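Local atomic coordinates of alkaline serine protease (Pseudoalteromonas sp., PDB entry 1Y9Z), a protein that probably cleaves peptide bonds as a cold-adapted serine endopeptidase of the subtilisin family, built from a subtilisin-like alpha/beta domain with an inserted beta-barrel domain. Residues T4-G7 against Q8-G12; T53-W56 against Y57-G60; G134-T137 against T138-N141; L322-N326 against S327-V331. All coordinates share one frame; numbering follows the deposited sequence.

Contact 1 of 4, residues T4-G7 against Q8-G12; sequences TPWG and QTFVG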
loop_
_atom_site.group_PDB
_atom_site.type_symbol
_atom_site.label_atom_id
_atom_site.label_comp_id
_atom_site.label_asym_id
_atom_site.label_seq_id
_atom_site.Cartn_x
_atom_site.Cartn_y
_atom_site.Cartn_z
ATOM N N THR A 4 9.547 4.088 -8.900
ATOM C CA THR A 4 9.836 3.499 -7.602
ATOM C C THR A 4 8.882 4.164 -6.612
ATOM O O THR A 4 9.086 5.318 -6.225
ATOM C CB THR A 4 11.290 3.771 -7.157
ATOM O OG1 THR A 4 12.199 3.145 -8.072
ATOM C CG2 THR A 4 11.534 3.216 -5.763
ATOM N N PRO A 5 7.816 3.456 -6.203
ATOM C CA PRO A 5 6.859 4.035 -5.252
ATOM C C PRO A 5 7.562 4.483 -3.975
ATOM O O PRO A 5 8.537 3.860 -3.550
ATOM C CB PRO A 5 5.863 2.897 -5.022
ATOM C CG PRO A 5 6.682 1.665 -5.275
ATOM C CD PRO A 5 7.486 2.051 -6.493
ATOM N N TRP A 6 7.065 5.558 -3.368
ATOM C CA TRP A 6 7.682 6.103 -2.161
ATOM C C TRP A 6 7.949 5.075 -1.069
ATOM O O TRP A 6 8.979 5.135 -0.403
ATOM C CB TRP A 6 6.845 7.256 -1.584
ATOM C CG TRP A 6 5.547 6.851 -0.936
ATOM C CD1 TRP A 6 4.321 6.753 -1.531
ATOM C CD2 TRP A 6 5.351 6.508 0.443
ATOM N NE1 TRP A 6 3.372 6.375 -0.608
ATOM C CE2 TRP A 6 3.978 6.217 0.611
ATOM C CE3 TRP A 6 6.202 6.419 1.553
ATOM C CZ2 TRP A 6 3.435 5.842 1.848
ATOM C CZ3 TRP A 6 5.662 6.046 2.786
ATOM C CH2 TRP A 6 4.290 5.764 2.918
ATOM N N GLY A 7 7.032 4.131 -0.893
ATOM C CA GLY A 7 7.211 3.122 0.135
ATOM C C GLY A 7 8.490 2.323 -0.026
ATOM O O GLY A 7 9.152 1.981 0.957
ATOM N N GLN A 8 8.844 2.015 -1.271
ATOM C CA GLN A 8 10.052 1.247 -1.547
ATOM C C GLN A 8 11.302 1.986 -1.091
ATOM O O GLN A 8 12.243 1.380 -0.581
ATOM C CB GLN A 8 10.167 0.952 -3.045
ATOM C CG GLN A 8 9.072 0.055 -3.607
ATOM C CD GLN A 8 8.996 -1.288 -2.913
ATOM O OE1 GLN A 8 10.020 -1.880 -2.568
ATOM N NE2 GLN A 8 7.778 -1.789 -2.723
ATOM N N THR A 9 11.308 3.300 -1.285
ATOM C CA THR A 9 12.447 4.116 -0.896
ATOM C C THR A 9 12.516 4.327 0.614
ATOM O O THR A 9 13.601 4.292 1.199
ATOM C CB THR A 9 12.402 5.492 -1.590
ATOM O OG1 THR A 9 12.359 5.309 -3.010
ATOM C CG2 THR A 9 13.637 6.310 -1.233
ATOM N N PHE A 10 11.363 4.529 1.246
ATOM C CA PHE A 10 11.313 4.766 2.687
ATOM C C PHE A 10 11.804 3.625 3.573
ATOM O O PHE A 10 12.447 3.868 4.596
ATOM C CB PHE A 10 9.897 5.155 3.123
ATOM C CG PHE A 10 9.557 6.602 2.888
ATOM C CD1 PHE A 10 8.740 7.284 3.786
ATOM C CD2 PHE A 10 10.031 7.280 1.769
ATOM C CE1 PHE A 10 8.399 8.615 3.574
ATOM C CE2 PHE A 10 9.694 8.613 1.546
ATOM C CZ PHE A 10 8.876 9.282 2.451
ATOM N N VAL A 11 11.506 2.386 3.195
ATOM C CA VAL A 11 11.922 1.240 3.997
ATOM C C VAL A 11 13.390 0.894 3.785
ATOM O O VAL A 11 13.942 0.047 4.486
ATOM C CB VAL A 11 11.056 -0.006 3.690
ATOM C CG1 VAL A 11 9.590 0.304 3.961
ATOM C CG2 VAL A 11 11.260 -0.449 2.246
ATOM N N GLY A 12 14.015 1.557 2.815
ATOM C CA GLY A 12 15.418 1.318 2.533
ATOM C C GLY A 12 15.711 -0.027 1.899
ATOM O O GLY A 12 16.609 -0.744 2.340
HETATM O O HOH W 1 10.722 6.736 -4.503
#
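Gln8 meets Pro5 at the start of a short helix: the two side chains lie alongside each other, CG of Pro5 only 3.3 Å from CG of Gln8, while Gln8 N donates to Pro5 O in a first-turn bond bent to 132° at the hydrogen. The Gln8 chain then bends at chi2 (-58°) and its NE2 reaches Thr72 O. Thr9 crosses Thr4 at about a right angle, its OG1 3.6 Å from Thr4 CG2, and water 1 joins that hydroxyl to Thr4 O, lying 2.6 Å from Thr9 OG1. Phe10 carries the aromatic contact. The six-membered ring of Trp6 presents its edge to the Phe10 face in a T-shaped stack, planes at 76°, with Trp6 CE3 over the middle of the Phe10 ring and 3.5 Å from Phe10 CD1. Phe10 N also donates to Trp6 O at 3.0 Å. At its other end the indole donates from NE1 to Ala204 O. A leucine in place of Trp6 would probably leave the Phe10 face without its aromatic edge and Ala204 O without its donor. Val11 N bonds to Gly7 O at 3.3 Å. Pro5 holds the N-cap, and Gly12, with positive phi, forms a Schellman motif after the last turn of this short N-terminal helix, which packs through Gln8 and Val11 against helix 368-385 of the subtilisin-like domain.

Contact 2 of 4, residues T53-W56 against Y57-G60; sequences TGNW and YQPG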
loop_
_atom_site.group_PDB
_atom_site.type_symbol
_atom_site.label_atom_id
_atom_site.label_comp_id
_atom_site.label_asym_id
_atom_site.label_seq_id
_atom_site.Cartn_x
_atom_site.Cartn_y
_atom_site.Cartn_z
ATOM N N THR A 53 -10.707 -22.355 -4.808
ATOM C CA THR A 53 -10.304 -21.068 -5.374
ATOM C C THR A 53 -9.662 -21.105 -6.759
ATOM O O THR A 53 -8.953 -20.174 -7.140
ATOM C CB THR A 53 -9.344 -20.335 -4.413
ATOM O OG1 THR A 53 -8.226 -21.181 -4.117
ATOM C CG2 THR A 53 -10.059 -19.980 -3.115
ATOM N N GLY A 54 -9.910 -22.169 -7.514
ATOM C CA GLY A 54 -9.349 -22.267 -8.851
ATOM C C GLY A 54 -7.832 -22.269 -8.918
ATOM O O GLY A 54 -7.168 -22.940 -8.130
ATOM N N ASN A 55 -7.282 -21.521 -9.870
ATOM C CA ASN A 55 -5.837 -21.451 -10.043
ATOM C C ASN A 55 -5.231 -20.279 -9.283
ATOM O O ASN A 55 -5.728 -19.154 -9.356
ATOM C CB ASN A 55 -5.479 -21.335 -11.527
ATOM C CG ASN A 55 -5.855 -22.575 -12.314
ATOM O OD1 ASN A 55 -5.554 -23.697 -11.905
ATOM N ND2 ASN A 55 -6.506 -22.378 -13.454
ATOM N N TRP A 56 -4.147 -20.548 -8.561
ATOM C CA TRP A 56 -3.480 -19.512 -7.785
ATOM C C TRP A 56 -2.946 -18.401 -8.679
ATOM O O TRP A 56 -2.838 -17.250 -8.251
ATOM C CB TRP A 56 -2.326 -20.108 -6.967
ATOM C CG TRP A 56 -1.208 -20.700 -7.785
ATOM C CD1 TRP A 56 -1.053 -22.013 -8.141
ATOM C CD2 TRP A 56 -0.088 -20.000 -8.344
ATOM N NE1 TRP A 56 0.094 -22.171 -8.882
ATOM C CE2 TRP A 56 0.705 -20.953 -9.022
ATOM C CE3 TRP A 56 0.322 -18.659 -8.337
ATOM C CZ2 TRP A 56 1.886 -20.608 -9.687
ATOM C CZ3 TRP A 56 1.499 -18.316 -9.000
ATOM C CH2 TRP A 56 2.266 -19.289 -9.665
ATOM N N TYR A 57 -2.621 -18.751 -9.922
ATOM C CA TYR A 57 -2.076 -17.793 -10.884
ATOM C C TYR A 57 -3.122 -17.025 -11.689
ATOM O O TYR A 57 -2.784 -16.285 -12.616
ATOM C CB TYR A 57 -1.109 -18.503 -11.841
ATOM C CG TYR A 57 -1.650 -19.774 -12.465
ATOM C CD1 TYR A 57 -1.530 -21.003 -11.814
ATOM C CD2 TYR A 57 -2.270 -19.749 -13.714
ATOM C CE1 TYR A 57 -2.012 -22.179 -12.393
ATOM C CE2 TYR A 57 -2.754 -20.918 -14.302
ATOM C CZ TYR A 57 -2.621 -22.125 -13.637
ATOM O OH TYR A 57 -3.091 -23.280 -14.221
ATOM N N GLN A 58 -4.390 -17.209 -11.338
ATOM C CA GLN A 58 -5.492 -16.523 -12.008
ATOM C C GLN A 58 -6.428 -15.966 -10.943
ATOM O O GLN A 58 -7.326 -16.658 -10.467
ATOM C CB GLN A 58 -6.246 -17.493 -12.925
ATOM C CG GLN A 58 -5.457 -17.887 -14.165
ATOM C CD GLN A 58 -6.103 -19.006 -14.961
ATOM O OE1 GLN A 58 -5.694 -19.293 -16.087
ATOM N NE2 GLN A 58 -7.106 -19.651 -14.378
ATOM N N PRO A 59 -6.232 -14.698 -10.554
ATOM C CA PRO A 59 -7.095 -14.105 -9.527
ATOM C C PRO A 59 -8.577 -14.055 -9.874
ATOM O O PRO A 59 -9.432 -14.157 -8.992
ATOM C CB PRO A 59 -6.502 -12.710 -9.343
ATOM C CG PRO A 59 -5.907 -12.409 -10.689
ATOM C CD PRO A 59 -5.248 -13.718 -11.045
ATOM N N GLY A 60 -8.879 -13.909 -11.158
ATOM C CA GLY A 60 -10.264 -13.807 -11.572
ATOM C C GLY A 60 -10.585 -12.331 -11.717
ATOM O O GLY A 60 -9.679 -11.508 -11.845
#
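Tyr57 packs between Asn55, over one face of its ring, and Trp56, at its edge. Asn55 CB is 3.7 Å from the centroid of the Tyr57 ring in a CH-pi contact, and its amide runs alongside the ring, planes 12° apart, with Asn55 CG 3.4 Å from Tyr57 OH. Trp56 meets the same tyrosine differently. The Tyr57 ring stands edge-on to the indole face, planes at 83°, in a T-shaped pair in which Tyr57 CD1 comes within 3.5 Å of Trp56 NE1. Beside it, Tyr57 CB sits 3.8 Å above the centroid of the six-membered indole ring of Trp56, a second CH-pi contact. Tyr57 CG lies between its own backbone N and carbonyl carbon (chi1 49°), with the ring edge directed at the indole face. The two aromatic side chains cross at about a right angle. The backbone here is a type I beta turn from Asn55 to Gln58, in the loop between strand 44-47 and helix 65-74, closed by Gln58 N to Asn55 O at 3.1 Å. Replacing Trp56 by an alanine is likely to take away the face that the Tyr57 edge meets and to open a gap beside Ile95 of strand 92-100. Arg35 adds a cation-pi contact to Tyr57, and Lys97 NZ bonds to Gln58 O and weakly to Asn55 O, so one ammonium group reaches both ends of the turn.

Contact 3 of 4, residues G134-T137 against T138-N141; sequences GSTT and TERN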
loop_
_atom_site.group_PDB
_atom_site.type_symbol
_atom_site.label_atom_id
_atom_site.label_comp_id
_atom_site.label_asym_id
_atom_site.label_seq_id
_atom_site.Cartn_x
_atom_site.Cartn_y
_atom_site.Cartn_z
ATOM N N GLY A 134 -12.229 -12.951 15.228
ATOM C CA GLY A 134 -12.159 -14.084 16.138
ATOM C C GLY A 134 -10.780 -14.663 16.390
ATOM O O GLY A 134 -9.869 -14.525 15.570
ATOM N N SER A 135 -10.633 -15.319 17.539
ATOM C CA SER A 135 -9.380 -15.951 17.938
ATOM C C SER A 135 -9.678 -17.293 18.605
ATOM O O SER A 135 -10.716 -17.450 19.251
ATOM C CB SER A 135 -8.608 -15.039 18.904
ATOM O OG SER A 135 -9.451 -14.519 19.922
ATOM N N THR A 136 -8.785 -18.264 18.432
ATOM C CA THR A 136 -8.976 -19.582 19.041
ATOM C C THR A 136 -7.665 -20.141 19.576
ATOM O O THR A 136 -6.583 -19.742 19.143
ATOM C CB THR A 136 -9.550 -20.616 18.042
ATOM O OG1 THR A 136 -8.511 -21.057 17.159
ATOM C CG2 THR A 136 -10.681 -20.010 17.228
ATOM N N THR A 137 -7.766 -21.068 20.523
ATOM C CA THR A 137 -6.580 -21.675 21.109
ATOM C C THR A 137 -5.871 -22.582 20.105
ATOM O O THR A 137 -4.644 -22.586 20.023
ATOM C CB THR A 137 -6.938 -22.500 22.357
ATOM O OG1 THR A 137 -7.688 -21.683 23.266
ATOM C CG2 THR A 137 -5.677 -22.987 23.050
ATOM N N THR A 138 -6.644 -23.346 19.342
ATOM C CA THR A 138 -6.056 -24.248 18.359
ATOM C C THR A 138 -5.230 -23.465 17.343
ATOM O O THR A 138 -4.135 -23.880 16.967
ATOM C CB THR A 138 -7.140 -25.049 17.615
ATOM O OG1 THR A 138 -7.911 -25.803 18.559
ATOM C CG2 THR A 138 -6.503 -26.008 16.625
ATOM N N GLU A 139 -5.755 -22.327 16.904
ATOM C CA GLU A 139 -5.047 -21.503 15.938
ATOM C C GLU A 139 -3.823 -20.853 16.582
ATOM O O GLU A 139 -2.740 -20.839 15.994
ATOM C CB GLU A 139 -5.993 -20.445 15.370
ATOM C CG GLU A 139 -5.409 -19.602 14.256
ATOM C CD GLU A 139 -6.468 -18.766 13.575
ATOM O OE1 GLU A 139 -6.844 -19.090 12.427
ATOM O OE2 GLU A 139 -6.940 -17.791 14.194
ATOM N N ARG A 140 -3.987 -20.318 17.789
ATOM C CA ARG A 140 -2.870 -19.691 18.492
ATOM C C ARG A 140 -1.722 -20.693 18.625
ATOM O O ARG A 140 -0.564 -20.366 18.368
ATOM C CB ARG A 140 -3.301 -19.226 19.890
ATOM C CG ARG A 140 -2.229 -18.430 20.635
ATOM C CD ARG A 140 -2.586 -18.202 22.101
ATOM N NE ARG A 140 -3.790 -17.392 22.287
ATOM C CZ ARG A 140 -3.877 -16.091 22.022
ATOM N NH1 ARG A 140 -2.827 -15.430 21.554
ATOM N NH2 ARG A 140 -5.016 -15.445 22.231
ATOM N N ASN A 141 -2.056 -21.919 19.016
ATOM C CA ASN A 141 -1.062 -22.973 19.195
ATOM C C ASN A 141 -0.397 -23.392 17.883
ATOM O O ASN A 141 0.824 -23.563 17.828
ATOM C CB ASN A 141 -1.711 -24.198 19.851
ATOM C CG ASN A 141 -2.019 -23.984 21.323
ATOM O OD1 ASN A 141 -2.736 -24.774 21.938
ATOM N ND2 ASN A 141 -1.469 -22.922 21.899
HETATM O O HOH W 2 -9.678 -17.480 14.512
#
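One face of the Asn141 amide is turned to Thr137: the carbonyl O of Thr137 stands over Asn141 CG at 3.2 Å, and the methyl CG2 of Thr137 lies on the same side, 3.6 Å from Asn141 OD1. The two side chains point the same way. The flat carboxylate of Glu139 reaches back along the chain: its OE2 takes a bond from water 2 at 2.8 Å, and the same water donates weakly to Gly134 O. Tyr171 OH is a further partner of Glu139 OE2 and also bonds to Thr136 N. Glu139 swings that way with CG anti to the backbone N (chi1 -175°) and an extended chain beyond. Thr136 is the N-cap of helix 137-148. Its hydroxyl OG1 accepts from Glu139 N at 3.0 Å, fairly straight at 156°, and also lies 3.1 Å from Glu139 CB. In the first turn, Arg140 N donates to Thr136 O and Asn141 N to Thr137 O, the first i to i+4 bonds of the helix. The threonine thus satisfies a first-turn N-H that has no earlier helical carbonyl to receive it, and the negative charge of Glu139 near this end would probably interact favourably with the helix dipole.

Contact 4 of 4, residues L322-N326 against S327-V331; sequences LVDAN and SDITV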
loop_
_atom_site.group_PDB
_atom_site.type_symbol
_atom_site.label_atom_id
_atom_site.label_comp_id
_atom_site.label_asym_id
_atom_site.label_seq_id
_atom_site.Cartn_x
_atom_site.Cartn_y
_atom_site.Cartn_z
ATOM N N LEU A 322 -13.455 10.544 -2.283
ATOM C CA LEU A 322 -14.063 11.791 -2.722
ATOM C C LEU A 322 -15.559 11.519 -2.717
ATOM O O LEU A 322 -16.124 11.067 -3.715
ATOM C CB LEU A 322 -13.602 12.170 -4.134
ATOM C CG LEU A 322 -14.314 13.378 -4.762
ATOM C CD1 LEU A 322 -14.153 14.609 -3.880
ATOM C CD2 LEU A 322 -13.744 13.638 -6.149
ATOM N N VAL A 323 -16.188 11.757 -1.570
ATOM C CA VAL A 323 -17.620 11.539 -1.427
ATOM C C VAL A 323 -18.338 12.702 -2.104
ATOM O O VAL A 323 -18.327 13.827 -1.607
ATOM C CB VAL A 323 -18.018 11.460 0.061
ATOM C CG1 VAL A 323 -19.499 11.151 0.191
ATOM C CG2 VAL A 323 -17.196 10.386 0.754
ATOM N N ASP A 324 -18.950 12.411 -3.247
ATOM C CA ASP A 324 -19.651 13.408 -4.051
ATOM C C ASP A 324 -21.161 13.165 -4.009
ATOM O O ASP A 324 -21.730 12.563 -4.920
ATOM C CB ASP A 324 -19.132 13.317 -5.488
ATOM C CG ASP A 324 -19.466 14.536 -6.320
ATOM O OD1 ASP A 324 -19.074 14.551 -7.505
ATOM O OD2 ASP A 324 -20.106 15.475 -5.805
ATOM N N ALA A 325 -21.800 13.646 -2.948
ATOM C CA ALA A 325 -23.236 13.474 -2.749
ATOM C C ALA A 325 -24.112 13.911 -3.921
ATOM O O ALA A 325 -25.046 13.204 -4.295
ATOM C CB ALA A 325 -23.670 14.203 -1.482
ATOM N N ASN A 326 -23.818 15.075 -4.492
ATOM C CA ASN A 326 -24.611 15.590 -5.604
ATOM C C ASN A 326 -23.997 15.318 -6.974
ATOM O O ASN A 326 -24.465 15.846 -7.984
ATOM C CB ASN A 326 -24.832 17.095 -5.431
ATOM C CG ASN A 326 -25.528 17.435 -4.128
ATOM O OD1 ASN A 326 -26.619 16.938 -3.846
ATOM N ND2 ASN A 326 -24.900 18.287 -3.327
ATOM N N SER A 327 -22.954 14.493 -7.006
ATOM C CA SER A 327 -22.282 14.151 -8.257
ATOM C C SER A 327 -21.891 15.417 -9.013
ATOM O O SER A 327 -22.141 15.542 -10.213
ATOM C CB SER A 327 -23.202 13.294 -9.131
ATOM O OG SER A 327 -23.606 12.117 -8.453
ATOM N N ASP A 328 -21.268 16.349 -8.299
ATOM C CA ASP A 328 -20.845 17.622 -8.872
ATOM C C ASP A 328 -19.506 17.558 -9.600
ATOM O O ASP A 328 -19.283 18.291 -10.563
ATOM C CB ASP A 328 -20.764 18.677 -7.767
ATOM C CG ASP A 328 -22.086 18.874 -7.052
ATOM O OD1 ASP A 328 -22.084 19.469 -5.955
ATOM O OD2 ASP A 328 -23.125 18.439 -7.591
ATOM N N ILE A 329 -18.613 16.687 -9.139
ATOM C CA ILE A 329 -17.297 16.567 -9.752
ATOM C C ILE A 329 -17.327 15.678 -10.990
ATOM O O ILE A 329 -17.073 14.475 -10.920
ATOM C CB ILE A 329 -16.272 16.008 -8.745
ATOM C CG1 ILE A 329 -16.412 16.742 -7.406
ATOM C CG2 ILE A 329 -14.863 16.174 -9.295
ATOM C CD1 ILE A 329 -16.294 18.258 -7.509
ATOM N N THR A 330 -17.640 16.294 -12.127
ATOM C CA THR A 330 -17.724 15.592 -13.400
ATOM C C THR A 330 -16.474 15.812 -14.249
ATOM O O THR A 330 -16.439 15.445 -15.425
ATOM C CB THR A 330 -18.956 16.058 -14.195
ATOM O OG1 THR A 330 -18.943 17.487 -14.299
ATOM C CG2 THR A 330 -20.236 15.615 -13.498
ATOM N N VAL A 331 -15.455 16.415 -13.649
ATOM C CA VAL A 331 -14.196 16.675 -14.337
ATOM C C VAL A 331 -13.092 15.864 -13.661
ATOM O O VAL A 331 -13.256 15.410 -12.526
ATOM C CB VAL A 331 -13.816 18.171 -14.274
ATOM C CG1 VAL A 331 -14.924 19.016 -14.882
ATOM C CG2 VAL A 331 -13.559 18.585 -12.831
HETATM O O HOH W 3 -21.633 16.802 -4.145
#
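Asp324 holds two successive backbone N-H groups, one on each carboxylate oxygen. Ile329 N donates to Asp324 OD1 at 2.7 Å, and Asp328 N to Asp324 OD2 at 2.9 Å, both on the syn side, the latter 28° out of the carboxylate plane. With CG anti to the backbone N (chi1 -163°), the carboxylate is carried across the turn to these donors. The main chain of the same residue closes the turn, Ser327 N reaching Asp324 O at 3.1 Å. Water 3 donates to Asp324 OD2 at 2.6 Å, accepts from Asn326 N, and gives a weak bond to Asp328 OD1. The Asp328 and Asn326 side chains run side by side, with Asp328 OD2 3.1 Å from Asn326 CB. Against the carboxylate rests Ile329, whose CG1 lies 3.4 Å from Asp324 OD1; its CG2 branch meets Leu322 CD2 at 4.2 Å. Asp324 OD2 and Asp328 OD1 are 4.5 Å apart, but Arg236 forms a salt bridge to Asp324 OD1 and Lys296 one to Asp328 OD1, which probably offsets the repulsion. Ile292 of helix 291-300 touches both Asp324 and Ile329. These bonds brace a type I beta turn from Asp324 to Ser327 and an inverse gamma turn centred on Ile329, in the connection between strands 321-323 and 333-336 of a mixed sheet, probably that of the inserted beta-barrel domain.

Overall arrangement
All four contacts are local, between residues close in sequence, and lie far apart in the fold: no two touch, and the closest pair, contacts 2 and 3, still has its nearest atoms about 16 Å apart. Contact 3 lies on the surface; contacts 1, 2 and 4 are partly buried. Contacts 1 and 3 both start a helix, yet a proline holds the N-cap of one and a threonine hydroxyl caps the other. Contacts 2 and 4 each contain a type I beta turn, the first braced by a T-shaped aromatic pair and an amide stacked on the tyrosine, the second by a carboxylate that takes backbone N-H groups. Contacts 1 and 4 pack against different helices, 368-385 and 291-300, whereas contact 2 leans on strand 92-100.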